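Local coordinates for avidin-related protein 4/5 (Gallus gallus, PDB 1Y55), which binds biotin, probably with the very high affinity of the avidin family, in a pocket at one end of each subunit's beta-barrel, at residues Tyr33-Ala38 / Phe64-Phe70. The protein carries 1 engineered substitution. Coordinates in Å, arbitrary orientation, origin at the centre of the assembly. Residues are numbered along the deposited sequence.
Sequences YLTAVA and FTVHWNF. With BTN (biotin), chain C.
Y33 (chi1 t) receives on its ring face the six-membered-ring edge of W68 (chi1 m) in an offset edge-to-face pair, centroids 5.5 Å apart and planes at 90°, with Y33 CD1 3.6 Å from W68 CH2. Residues 33-34 and 64-66 are extended barrel strand, 35-38 and 68-70 loop. Strand 47-53 intervenes, so no hydrogen bond joins the segments, yet barrel curvature brings the Y33 and V66 CA atoms to 7.2 Å, widening to 9.8 Å for A38 and F70. Y33 CD2 packs on V66 CG2 (4.0 Å) and F64 CE1 (4.2 Å). T35 CG2 lies 3.7 Å from W68 CZ3, and A38 CB 3.9 Å from F70 CE2. T35 OG1 donates to V37 O (2.6 Å) and accepts from biotin N2 (2.9 Å); Y33 OH donates to biotin O3 (2.7 Å). W68, its NE1 bonded to T75, lays one face on biotin C10 (3.5 Å from W68 CG), which F70 CZ approaches to 3.8 Å. Such polar ureido recognition, with W68 and F70 flanking the valeryl tail, characterises the avidin-streptavidin biotin pocket.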
loop_
_atom_site.group_PDB
_atom_site.type_symbol
_atom_site.label_atom_id
_atom_site.label_comp_id
_atom_site.label_asym_id
_atom_site.label_seq_id
_atom_site.Cartn_x
_atom_site.Cartn_y
_atom_site.Cartn_z
ATOM N N TYR A 33 -20.838 8.922 -0.825
ATOM C CA TYR A 33 -20.309 7.733 -0.185
ATOM C C TYR A 33 -20.801 7.723 1.259
ATOM O O TYR A 33 -20.567 8.694 1.981
ATOM C CB TYR A 33 -18.775 7.742 -0.231
ATOM C CG TYR A 33 -18.133 6.387 -0.075
ATOM C CD1 TYR A 33 -18.038 5.766 1.167
ATOM C CD2 TYR A 33 -17.610 5.717 -1.170
ATOM C CE1 TYR A 33 -17.440 4.514 1.309
ATOM C CE2 TYR A 33 -17.015 4.477 -1.033
ATOM C CZ TYR A 33 -16.937 3.874 0.201
ATOM O OH TYR A 33 -16.347 2.636 0.275
ATOM N N LEU A 34 -21.466 6.639 1.660
ATOM C CA LEU A 34 -21.909 6.437 3.038
ATOM C C LEU A 34 -21.105 5.255 3.586
ATOM O O LEU A 34 -21.379 4.097 3.272
ATOM C CB LEU A 34 -23.413 6.174 3.113
ATOM C CG LEU A 34 -23.970 6.112 4.527
ATOM C CD1 LEU A 34 -23.766 7.414 5.279
ATOM C CD2 LEU A 34 -25.441 5.749 4.493
ATOM N N THR A 35 -20.058 5.562 4.340
ATOM C CA THR A 35 -19.239 4.508 4.899
ATOM C C THR A 35 -19.951 3.813 6.053
ATOM O O THR A 35 -20.620 4.457 6.860
ATOM C CB THR A 35 -17.860 5.013 5.325
ATOM O OG1 THR A 35 -17.102 3.886 5.801
ATOM C CG2 THR A 35 -17.913 6.086 6.423
ATOM N N ALA A 36 -19.800 2.488 6.124
ATOM C CA ALA A 36 -20.350 1.729 7.237
ATOM C C ALA A 36 -19.488 1.844 8.491
ATOM O O ALA A 36 -19.982 1.601 9.601
ATOM C CB ALA A 36 -20.492 0.273 6.854
ATOM N N VAL A 37 -18.202 2.160 8.307
ATOM C CA VAL A 37 -17.199 2.159 9.368
ATOM C C VAL A 37 -16.409 3.462 9.339
ATOM O O VAL A 37 -16.250 4.109 8.297
ATOM C CB VAL A 37 -16.225 0.954 9.257
ATOM C CG1 VAL A 37 -16.976 -0.357 9.480
ATOM C CG2 VAL A 37 -15.494 0.941 7.913
ATOM N N ALA A 38 -15.852 3.825 10.485
ATOM C CA ALA A 38 -14.998 5.007 10.585
ATOM C C ALA A 38 -14.212 4.920 11.872
ATOM O O ALA A 38 -14.497 4.098 12.734
ATOM C CB ALA A 38 -15.828 6.282 10.567
ATOM N N PHE A 64 -11.180 7.547 -7.602
ATOM C CA PHE A 64 -11.958 8.620 -7.033
ATOM C C PHE A 64 -11.434 8.983 -5.657
ATOM O O PHE A 64 -10.782 8.194 -4.986
ATOM C CB PHE A 64 -13.481 8.330 -7.038
ATOM C CG PHE A 64 -13.928 7.116 -6.250
ATOM C CD1 PHE A 64 -14.250 7.214 -4.896
ATOM C CD2 PHE A 64 -14.089 5.899 -6.878
ATOM C CE1 PHE A 64 -14.705 6.113 -4.194
ATOM C CE2 PHE A 64 -14.540 4.800 -6.163
ATOM C CZ PHE A 64 -14.842 4.922 -4.821
ATOM N N THR A 65 -11.764 10.204 -5.253
ATOM C CA THR A 65 -11.454 10.764 -3.952
ATOM C C THR A 65 -12.740 10.960 -3.184
ATOM O O THR A 65 -13.708 11.500 -3.731
ATOM C CB THR A 65 -10.779 12.135 -4.148
ATOM O OG1 THR A 65 -9.545 11.976 -4.854
ATOM C CG2 THR A 65 -10.436 12.781 -2.811
ATOM N N VAL A 66 -12.745 10.548 -1.918
ATOM C CA VAL A 66 -13.823 10.847 -0.984
ATOM C C VAL A 66 -13.322 11.871 0.020
ATOM O O VAL A 66 -12.372 11.631 0.760
ATOM C CB VAL A 66 -14.310 9.596 -0.222
ATOM C CG1 VAL A 66 -15.491 9.961 0.659
ATOM C CG2 VAL A 66 -14.694 8.492 -1.188
ATOM N N HIS A 67 -13.975 13.033 0.036
ATOM C CA HIS A 67 -13.740 14.056 1.045
ATOM C C HIS A 67 -14.705 13.791 2.201
ATOM O O HIS A 67 -15.897 14.085 2.113
ATOM C CB HIS A 67 -13.941 15.466 0.449
ATOM C CG HIS A 67 -14.134 16.549 1.469
ATOM N ND1 HIS A 67 -13.226 17.537 1.805
ATOM C CD2 HIS A 67 -15.214 16.769 2.248
ATOM C CE1 HIS A 67 -13.767 18.327 2.728
ATOM N NE2 HIS A 67 -14.969 17.870 3.021
ATOM N N TRP A 68 -14.213 13.217 3.292
ATOM C CA TRP A 68 -15.085 12.900 4.412
ATOM C C TRP A 68 -15.602 14.208 5.022
ATOM O O TRP A 68 -14.822 15.103 5.339
ATOM C CB TRP A 68 -14.342 12.053 5.446
ATOM C CG TRP A 68 -13.850 10.779 4.833
ATOM C CD1 TRP A 68 -12.554 10.472 4.540
ATOM C CD2 TRP A 68 -14.643 9.691 4.313
ATOM N NE1 TRP A 68 -12.483 9.254 3.913
ATOM C CE2 TRP A 68 -13.751 8.755 3.759
ATOM C CE3 TRP A 68 -16.020 9.402 4.278
ATOM C CZ2 TRP A 68 -14.180 7.565 3.189
ATOM C CZ3 TRP A 68 -16.443 8.218 3.718
ATOM C CH2 TRP A 68 -15.534 7.315 3.184
ATOM N N ASN A 69 -16.917 14.303 5.198
ATOM C CA ASN A 69 -17.524 15.528 5.698
ATOM C C ASN A 69 -17.549 15.616 7.213
ATOM O O ASN A 69 -18.062 16.583 7.761
ATOM C CB ASN A 69 -18.939 15.694 5.152
ATOM C CG ASN A 69 -18.967 16.353 3.786
ATOM O OD1 ASN A 69 -17.937 16.684 3.183
ATOM N ND2 ASN A 69 -20.180 16.538 3.279
ATOM N N PHE A 70 -17.011 14.613 7.884
ATOM C CA PHE A 70 -17.067 14.504 9.341
ATOM C C PHE A 70 -15.702 14.284 9.977
ATOM O O PHE A 70 -15.626 14.057 11.180
ATOM C CB PHE A 70 -18.028 13.378 9.739
ATOM C CG PHE A 70 -17.654 12.044 9.155
ATOM C CD1 PHE A 70 -18.097 11.669 7.900
ATOM C CD2 PHE A 70 -16.834 11.172 9.850
ATOM C CE1 PHE A 70 -17.753 10.434 7.358
ATOM C CE2 PHE A 70 -16.480 9.942 9.308
ATOM C CZ PHE A 70 -16.937 9.572 8.060
HETATM C C11 BTN C . -12.832 8.489 8.792
HETATM O O11 BTN C . -12.732 7.343 9.529
HETATM O O12 BTN C . -12.471 9.635 9.275
HETATM C C10 BTN C . -13.358 8.478 7.425
HETATM C C9 BTN C . -14.043 7.198 7.008
HETATM C C8 BTN C . -13.064 6.181 6.428
HETATM C C7 BTN C . -13.787 4.900 5.995
HETATM C C2 BTN C . -12.870 3.907 5.227
HETATM S S1 BTN C . -12.394 4.422 3.603
HETATM C C6 BTN C . -11.686 2.785 3.339
HETATM C C5 BTN C . -12.694 1.807 3.940
HETATM N N1 BTN C . -13.745 1.427 3.014
HETATM C C3 BTN C . -14.923 1.853 3.437
HETATM O O3 BTN C . -16.048 1.645 2.774
HETATM N N2 BTN C . -14.835 2.495 4.584
HETATM C C4 BTN C . -13.466 2.503 5.074
#